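Local coordinates for solute-binding protein Csal_2479 (Chromohalobacter salexigens, PDB 4P1L) that binds D-glucuronate and probably delivers it to a tripartite ATP-independent periplasmic (TRAP) transport system for uptake into the cytoplasm, at residues Y224-H229 with I287-D292; S147-D152 with E219-Y224; S103-F108 with Q301-Q306. All coordinates share one frame; numbering follows the deposited sequence.

Interaction 1. Residues Y224-H229 with I287-D292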
# COMPACT_ATOMS: atom_id res chain seq x y z
N TYR A 224 1.57 19.22 -4.18
CA TYR A 224 1.77 18.02 -3.39
C TYR A 224 2.15 18.51 -2.00
O TYR A 224 3.14 19.24 -1.84
CB TYR A 224 2.89 17.19 -4.02
CG TYR A 224 3.10 15.80 -3.45
CD1 TYR A 224 3.94 15.57 -2.37
CD2 TYR A 224 2.47 14.70 -4.02
CE1 TYR A 224 4.14 14.28 -1.86
CE2 TYR A 224 2.65 13.42 -3.51
CZ TYR A 224 3.48 13.21 -2.43
OH TYR A 224 3.69 11.91 -1.97
N SER A 225 1.38 18.12 -1.00
CA SER A 225 1.58 18.62 0.37
C SER A 225 1.87 17.44 1.28
O SER A 225 1.08 16.51 1.34
CB SER A 225 0.35 19.37 0.84
OG SER A 225 0.02 20.49 0.01
N LEU A 226 2.99 17.51 2.01
CA LEU A 226 3.55 16.34 2.69
C LEU A 226 2.88 16.02 4.03
O LEU A 226 3.51 16.02 5.12
CB LEU A 226 5.07 16.53 2.84
CG LEU A 226 5.83 16.40 1.52
CD1 LEU A 226 7.22 17.03 1.57
CD2 LEU A 226 5.96 14.93 1.16
N THR A 227 1.60 15.69 3.95
CA THR A 227 0.88 15.17 5.10
C THR A 227 1.43 13.83 5.64
O THR A 227 1.35 13.60 6.84
CB THR A 227 -0.60 15.03 4.77
OG1 THR A 227 -0.74 14.34 3.52
CG2 THR A 227 -1.28 16.41 4.73
N GLU A 228 1.93 12.94 4.77
CA GLU A 228 2.56 11.68 5.15
C GLU A 228 1.67 10.93 6.16
O GLU A 228 2.12 10.43 7.19
CB GLU A 228 3.99 11.94 5.67
CG GLU A 228 4.84 12.60 4.60
CD GLU A 228 6.25 12.93 5.00
OE1 GLU A 228 7.16 12.82 4.15
OE2 GLU A 228 6.47 13.33 6.14
N HIS A 229 0.39 10.86 5.79
CA HIS A 229 -0.69 10.44 6.68
C HIS A 229 -0.92 8.93 6.79
O HIS A 229 -1.56 8.49 7.75
CB HIS A 229 -1.99 11.13 6.26
CG HIS A 229 -2.32 10.99 4.80
ND1 HIS A 229 -2.24 12.04 3.91
CD2 HIS A 229 -2.73 9.91 4.09
CE1 HIS A 229 -2.56 11.61 2.70
NE2 HIS A 229 -2.87 10.32 2.79
N ILE A 287 5.80 21.46 -4.30
CA ILE A 287 5.82 20.61 -3.12
C ILE A 287 6.00 21.46 -1.87
O ILE A 287 6.88 22.32 -1.83
CB ILE A 287 7.00 19.61 -3.15
CG1 ILE A 287 6.91 18.71 -4.39
CG2 ILE A 287 6.98 18.73 -1.89
CD1 ILE A 287 8.08 17.77 -4.55
N ASN A 288 5.18 21.21 -0.86
CA ASN A 288 5.32 21.90 0.42
C ASN A 288 5.21 20.95 1.58
O ASN A 288 4.35 20.07 1.58
CB ASN A 288 4.28 23.04 0.61
CG ASN A 288 2.86 22.51 0.81
OD1 ASN A 288 2.23 22.01 -0.12
ND2 ASN A 288 2.34 22.66 2.02
N GLU A 289 6.09 21.11 2.57
CA GLU A 289 5.91 20.50 3.87
C GLU A 289 4.67 21.21 4.44
O GLU A 289 4.46 22.39 4.17
CB GLU A 289 7.12 20.74 4.79
CG GLU A 289 8.46 20.28 4.22
CD GLU A 289 8.64 18.76 4.29
OE1 GLU A 289 7.78 18.05 4.88
OE2 GLU A 289 9.67 18.28 3.77
N VAL A 290 3.88 20.49 5.21
CA VAL A 290 2.77 21.11 5.92
C VAL A 290 3.31 21.83 7.15
O VAL A 290 4.46 21.62 7.55
CB VAL A 290 1.66 20.10 6.33
CG1 VAL A 290 1.04 19.44 5.09
CG2 VAL A 290 2.16 19.03 7.32
N ASP A 291 2.49 22.69 7.72
CA ASP A 291 2.87 23.44 8.90
C ASP A 291 3.25 22.54 10.05
O ASP A 291 4.27 22.75 10.67
CB ASP A 291 1.70 24.33 9.37
CG ASP A 291 1.60 25.61 8.59
OD1 ASP A 291 2.29 25.73 7.54
OD2 ASP A 291 0.85 26.51 9.03
N ASP A 292 2.40 21.56 10.34
CA ASP A 292 2.53 20.77 11.57
C ASP A 292 1.74 19.45 11.45
O ASP A 292 0.52 19.43 11.61
CB ASP A 292 2.03 21.59 12.74
CG ASP A 292 2.04 20.83 14.06
OD1 ASP A 292 2.67 19.74 14.15
OD2 ASP A 292 1.40 21.35 14.99
O HOH W 1 5.24 17.91 6.06
O HOH W 2 8.49 15.52 5.71

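Interaction 2. Residues S147-D152 with E219-Y224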
# COMPACT_ATOMS: atom_id res chain seq x y z
N SER A 147 0.88 11.12 0.72
CA SER A 147 0.56 12.52 0.98
C SER A 147 -0.49 13.06 0.01
O SER A 147 -0.67 12.53 -1.11
CB SER A 147 1.83 13.37 0.90
OG SER A 147 2.72 13.05 1.95
N LEU A 148 -1.15 14.12 0.43
CA LEU A 148 -2.21 14.76 -0.36
C LEU A 148 -1.67 15.53 -1.55
O LEU A 148 -0.73 16.32 -1.42
CB LEU A 148 -2.99 15.78 0.47
CG LEU A 148 -3.94 15.36 1.55
CD1 LEU A 148 -4.40 16.61 2.34
CD2 LEU A 148 -5.13 14.64 0.96
N TYR A 149 -2.32 15.36 -2.68
CA TYR A 149 -2.11 16.27 -3.79
C TYR A 149 -3.41 16.75 -4.39
O TYR A 149 -4.40 16.02 -4.37
CB TYR A 149 -1.23 15.64 -4.86
CG TYR A 149 -1.55 14.22 -5.28
CD1 TYR A 149 -2.44 13.95 -6.32
CD2 TYR A 149 -0.90 13.15 -4.69
CE1 TYR A 149 -2.66 12.65 -6.74
CE2 TYR A 149 -1.13 11.84 -5.10
CZ TYR A 149 -2.02 11.59 -6.11
OH TYR A 149 -2.22 10.28 -6.51
N ASN A 150 -3.43 17.97 -4.91
CA ASN A 150 -4.65 18.57 -5.43
C ASN A 150 -4.36 19.59 -6.50
O ASN A 150 -3.20 19.94 -6.77
CB ASN A 150 -5.54 19.17 -4.32
CG ASN A 150 -5.05 20.52 -3.83
OD1 ASN A 150 -5.59 21.56 -4.20
ND2 ASN A 150 -4.05 20.52 -2.98
N THR A 151 -5.42 20.03 -7.15
CA THR A 151 -5.30 20.89 -8.32
C THR A 151 -5.35 22.37 -7.99
O THR A 151 -5.18 23.19 -8.90
CB THR A 151 -6.46 20.63 -9.30
OG1 THR A 151 -7.70 20.92 -8.64
CG2 THR A 151 -6.46 19.21 -9.78
N ASP A 152 -5.62 22.73 -6.74
CA ASP A 152 -6.04 24.09 -6.40
C ASP A 152 -5.05 24.94 -5.57
O ASP A 152 -4.76 26.08 -5.93
CB ASP A 152 -7.40 24.06 -5.71
CG ASP A 152 -8.00 25.45 -5.56
OD1 ASP A 152 -8.69 25.90 -6.50
OD2 ASP A 152 -7.76 26.10 -4.51
N GLU A 219 0.70 15.55 -13.44
CA GLU A 219 0.47 16.41 -14.59
C GLU A 219 -0.79 17.24 -14.44
O GLU A 219 -0.96 18.23 -15.15
CB GLU A 219 0.36 15.58 -15.87
CG GLU A 219 1.61 14.81 -16.23
CD GLU A 219 1.35 13.78 -17.32
OE1 GLU A 219 0.29 13.89 -17.97
OE2 GLU A 219 2.17 12.87 -17.50
N VAL A 220 -1.71 16.83 -13.56
CA VAL A 220 -2.97 17.54 -13.43
C VAL A 220 -3.11 18.16 -12.04
O VAL A 220 -3.60 19.29 -11.89
CB VAL A 220 -4.17 16.62 -13.73
CG1 VAL A 220 -5.49 17.35 -13.46
CG2 VAL A 220 -4.11 16.13 -15.18
N ALA A 221 -2.61 17.47 -11.03
CA ALA A 221 -2.66 17.99 -9.66
C ALA A 221 -1.25 18.40 -9.25
O ALA A 221 -0.46 17.56 -8.81
CB ALA A 221 -3.23 16.95 -8.75
N ASN A 222 -0.98 19.70 -9.42
CA ASN A 222 0.35 20.31 -9.33
C ASN A 222 0.85 20.60 -7.90
O ASN A 222 2.02 20.93 -7.73
CB ASN A 222 0.36 21.62 -10.13
CG ASN A 222 1.77 22.01 -10.64
OD1 ASN A 222 2.43 21.23 -11.32
ND2 ASN A 222 2.20 23.22 -10.32
N TYR A 223 -0.03 20.48 -6.90
CA TYR A 223 0.32 20.78 -5.51
C TYR A 223 0.41 19.48 -4.76
O TYR A 223 -0.55 18.72 -4.72
CB TYR A 223 -0.75 21.64 -4.85
CG TYR A 223 -0.94 22.97 -5.55
CD1 TYR A 223 -0.11 24.05 -5.27
CD2 TYR A 223 -1.92 23.13 -6.51
CE1 TYR A 223 -0.27 25.26 -5.93
CE2 TYR A 223 -2.08 24.34 -7.19
CZ TYR A 223 -1.25 25.39 -6.89
OH TYR A 223 -1.41 26.60 -7.54
N TYR A 224 1.57 19.22 -4.18
CA TYR A 224 1.77 18.02 -3.39
C TYR A 224 2.15 18.51 -2.00
O TYR A 224 3.14 19.24 -1.84
CB TYR A 224 2.89 17.19 -4.02
CG TYR A 224 3.10 15.80 -3.45
CD1 TYR A 224 3.94 15.57 -2.37
CD2 TYR A 224 2.47 14.70 -4.02
CE1 TYR A 224 4.14 14.28 -1.86
CE2 TYR A 224 2.65 13.42 -3.51
CZ TYR A 224 3.48 13.21 -2.43
OH TYR A 224 3.69 11.91 -1.97
O HOH W 3 4.61 11.41 0.68
O HOH W 4 -1.91 19.08 -1.60
O HOH W 5 -2.83 28.41 -5.03

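Interaction 3. Residues S103-F108 with Q301-Q306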
# COMPACT_ATOMS: atom_id res chain seq x y z
N SER A 103 -4.22 0.77 8.41
CA SER A 103 -4.83 1.93 7.75
C SER A 103 -5.22 3.01 8.73
O SER A 103 -5.83 4.00 8.34
CB SER A 103 -6.06 1.48 6.95
OG SER A 103 -5.65 0.77 5.80
N LEU A 104 -4.88 2.84 10.00
CA LEU A 104 -5.06 3.94 10.92
C LEU A 104 -4.05 5.03 10.58
O LEU A 104 -2.84 4.76 10.51
CB LEU A 104 -4.95 3.46 12.38
CG LEU A 104 -6.08 2.56 12.90
CD1 LEU A 104 -5.70 1.84 14.21
CD2 LEU A 104 -7.38 3.39 13.12
N PRO A 105 -4.52 6.26 10.33
CA PRO A 105 -3.61 7.34 9.93
C PRO A 105 -2.53 7.60 10.97
O PRO A 105 -2.81 7.62 12.17
CB PRO A 105 -4.54 8.56 9.74
CG PRO A 105 -5.87 7.94 9.41
CD PRO A 105 -5.93 6.69 10.27
N PHE A 106 -1.30 7.79 10.51
CA PHE A 106 -0.17 8.10 11.40
C PHE A 106 0.20 7.00 12.40
O PHE A 106 0.91 7.25 13.37
CB PHE A 106 -0.43 9.43 12.15
CG PHE A 106 -0.67 10.60 11.23
CD1 PHE A 106 0.40 11.25 10.63
CD2 PHE A 106 -1.96 11.03 10.94
CE1 PHE A 106 0.19 12.31 9.78
CE2 PHE A 106 -2.17 12.11 10.08
CZ PHE A 106 -1.11 12.73 9.50
N ILE A 107 -0.23 5.76 12.19
CA ILE A 107 0.10 4.74 13.16
C ILE A 107 1.61 4.46 13.17
O ILE A 107 2.17 4.15 14.22
CB ILE A 107 -0.72 3.44 12.99
CG1 ILE A 107 -0.55 2.61 14.26
CG2 ILE A 107 -0.35 2.70 11.70
CD1 ILE A 107 -1.54 1.51 14.38
N PHE A 108 2.26 4.58 12.01
CA PHE A 108 3.72 4.44 11.92
C PHE A 108 4.36 5.83 11.84
O PHE A 108 3.85 6.71 11.16
CB PHE A 108 4.13 3.64 10.67
CG PHE A 108 3.70 2.20 10.70
CD1 PHE A 108 4.24 1.32 11.64
CD2 PHE A 108 2.73 1.74 9.83
CE1 PHE A 108 3.84 0.01 11.68
CE2 PHE A 108 2.33 0.43 9.87
CZ PHE A 108 2.88 -0.43 10.81
N GLN A 301 -7.96 11.30 16.25
CA GLN A 301 -8.33 10.61 17.49
C GLN A 301 -9.67 9.85 17.45
O GLN A 301 -9.76 8.70 17.90
CB GLN A 301 -8.32 11.59 18.67
CG GLN A 301 -8.42 10.89 20.03
CD GLN A 301 -7.21 10.02 20.31
OE1 GLN A 301 -6.07 10.48 20.27
NE2 GLN A 301 -7.45 8.74 20.58
N PRO A 302 -10.72 10.48 16.88
CA PRO A 302 -12.02 9.79 16.85
C PRO A 302 -11.96 8.51 16.05
O PRO A 302 -12.71 7.58 16.33
CB PRO A 302 -12.95 10.80 16.15
CG PRO A 302 -12.30 12.13 16.39
CD PRO A 302 -10.82 11.86 16.38
N ILE A 303 -11.09 8.48 15.04
CA ILE A 303 -10.92 7.29 14.21
C ILE A 303 -10.36 6.14 15.06
O ILE A 303 -10.84 4.99 15.01
CB ILE A 303 -10.03 7.59 12.98
CG1 ILE A 303 -10.70 8.69 12.15
CG2 ILE A 303 -9.85 6.36 12.16
CD1 ILE A 303 -9.91 9.09 10.88
N TYR A 304 -9.35 6.45 15.86
CA TYR A 304 -8.74 5.44 16.72
C TYR A 304 -9.74 4.99 17.79
O TYR A 304 -9.87 3.80 18.05
CB TYR A 304 -7.48 6.00 17.38
CG TYR A 304 -6.22 6.00 16.52
CD1 TYR A 304 -6.04 6.90 15.48
CD2 TYR A 304 -5.20 5.10 16.77
CE1 TYR A 304 -4.86 6.90 14.72
CE2 TYR A 304 -4.04 5.08 16.02
CZ TYR A 304 -3.87 5.97 15.00
OH TYR A 304 -2.70 5.97 14.28
N ASP A 305 -10.43 5.95 18.42
CA ASP A 305 -11.39 5.62 19.47
C ASP A 305 -12.49 4.67 18.95
O ASP A 305 -12.84 3.66 19.61
CB ASP A 305 -12.05 6.89 20.02
CG ASP A 305 -11.10 7.81 20.76
OD1 ASP A 305 -9.96 7.43 21.07
OD2 ASP A 305 -11.53 8.95 21.03
N GLN A 306 -13.03 4.99 17.78
CA GLN A 306 -14.12 4.22 17.21
C GLN A 306 -13.59 2.84 16.84
O GLN A 306 -14.28 1.85 17.01
CB GLN A 306 -14.73 4.91 15.96
CG GLN A 306 -15.67 4.02 15.13
CD GLN A 306 -16.11 4.61 13.80
OE1 GLN A 306 -16.14 5.83 13.63
NE2 GLN A 306 -16.44 3.75 12.83

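Interaction 1. Residues Y224-H229 with I287-D292
A short parallel strand pairing joins Y224-H229 to I287-D292 at one margin of the four-stranded mixed sheet, where strand 286-288 is the outermost strand and lies beside 223-230. Two backbone bonds fix the register: N288 N donates to Y224 O at 3.0 Å, and L226 N donates to N288 O at 2.9 Å. N288 thus bridges two residues of its neighbour in the alternating manner of parallel strands.

On the face shared by S225 and N288, the hydroxyl OG of S225 donates a hydrogen bond to OD1 of N288 at 2.7 Å, in the carbonyl plane and on a lone pair. A chi1 of 70° sets the N288 amide between its own backbone N and carbonyl carbon and swings it toward the serine. ND2 of N288 goes to the main-chain oxygens of E289 and V155, while S225 OG also receives V155 N, so the loop at V155 closes over this polar pair.

On the face of Y224 and I287, CG2 of I287 meets CD1 of L226 at 3.9 Å, and Y209 of helix 209-214 packs on both. The E289 chain, bent at chi2 (-76°), brings its carboxylate across L226 at a slant, with OE1 3.5 Å from L226 CD1. Beyond the paired residues L226 centres an inverse gamma turn, and direct bonding gives way to water: one molecule links L226 O, E289 OE1 and V290 N. Past it, CG2 of T227 meets CG1 of V290 at 3.8 Å.

The chemistry implies a firmly registered start, with backbone and side-chain bonds together, and a water-bridged end past the paired residues.

Interaction 2. Residues S147-D152 with E219-Y224
Antiparallel pairing of strand 146-150 with the start of strand 223-230 forms the middle of the four-stranded mixed sheet, beside the glucuronate pocket. N150 and Y223 are a hydrogen-bonded pair: N150 N donates to Y223 O at 3.0 Å and Y223 N to N150 O at 3.2 Å. Y149 and Y224 form the adjoining non-hydrogen-bonded pair, their CA atoms 4.3 Å apart.

The rings of Y149 and Y224 lie on one face of the sheet and meet obliquely, CD2 of Y149 being 3.8 Å from CE2 of Y224. With chi1 at 46°, the Y149 ring stands between its backbone N and carbonyl carbon, and its other flank has CB of A221 at the edge, 3.9 Å from CD1. Further along, S147 CB rests 3.7 Å from CE1 of Y224. The phenol oxygens are engaged: Y149 OH bonds to H217, Y224 OH to N207 O, and a water joins Y224 OH to S147 OG, which also receives E228 N. Y212 packs against both rings.

On the face of N150 and Y223, the N150 amide and the Y223 ring lie 21° apart in plane. OD1 of N150 accepts from D152 N at 2.8 Å, an Asx turn that bends the chain as the strand ends. The main-chain oxygen of T151 lies at the edge of the Y223 ring, near its plane, and D152 O is 3.4 Å from CE2 of Y223.

Y149 also touches N207, a glucuronate-binding residue, so Y149 and Y224 probably form part of a second shell behind the sugar-binding residues, in a sheet of the two-lobed fold of TRAP solute-binding proteins.

Interaction 3. Residues S103-F108 with Q301-Q306
The hydroxyl of Y304 reaches from helix 301-310 into the turn at L104-I107 and donates to P105 O at 2.7 Å. The carbonyl oxygen lies at the edge of the tyrosine ring, near the ring plane, whereas the hydroxyl stands 41° above the carbonyl plane and so does not sit on a lone pair.

One face of the same ring is covered by L104, whose CB is 4.2 Å from the ring centroid and 27° off the normal, a CH-pi contact. CD1 of L104 runs on over the ring to 4.1 Å from CE2 of Y304. The leucine's other branch, CD2, slides past I303 and meets its CG2 at 4.0 Å; I303 CG2 also approaches P105 CD. I107 comes up to the phenol oxygen, with its CB 3.5 Å from Y304 OH.

L104, P105 and I107 are set by a type II beta turn from L104 to I107, closed by a long bond of 3.3 Å from I107 N to L104 O. Its third residue, F106, takes a positive phi of 64° and carries its ring to F296 and Q297 of helix 293-298. Outside the turn, helix 172-181 packs on P105 through M177 and on I303 through L173, while V318 and I321 of helix 315-323 touch L104 and I107.

A single directed bond is thus set among aliphatic groups: the tyrosine hydroxyl satisfies a turn carbonyl within a buried contact, and the rest of the interface is apolar packing.

Interactions 1 and 2 flank the same strand, 223-230, and share Y224: 286-288 pairs in parallel on one margin, 146-150 antiparallel on the other. They are tied by S225 N to L148 O and E228 N to S147 OG. Both are partly buried, but interaction 2 lies inward in the sheet and carries obliquely packed tyrosines near the sugar site, whereas interaction 1, at the outermost strand, continues past its paired residues through a water bridge. Interaction 3 is buried and has no strand pairing, relying on one side-chain bond and apolar packing. Its turn still meets interaction 1 through F106 N and H229 O, while interactions 2 and 3 do not touch, their nearest atoms about 8 Å apart.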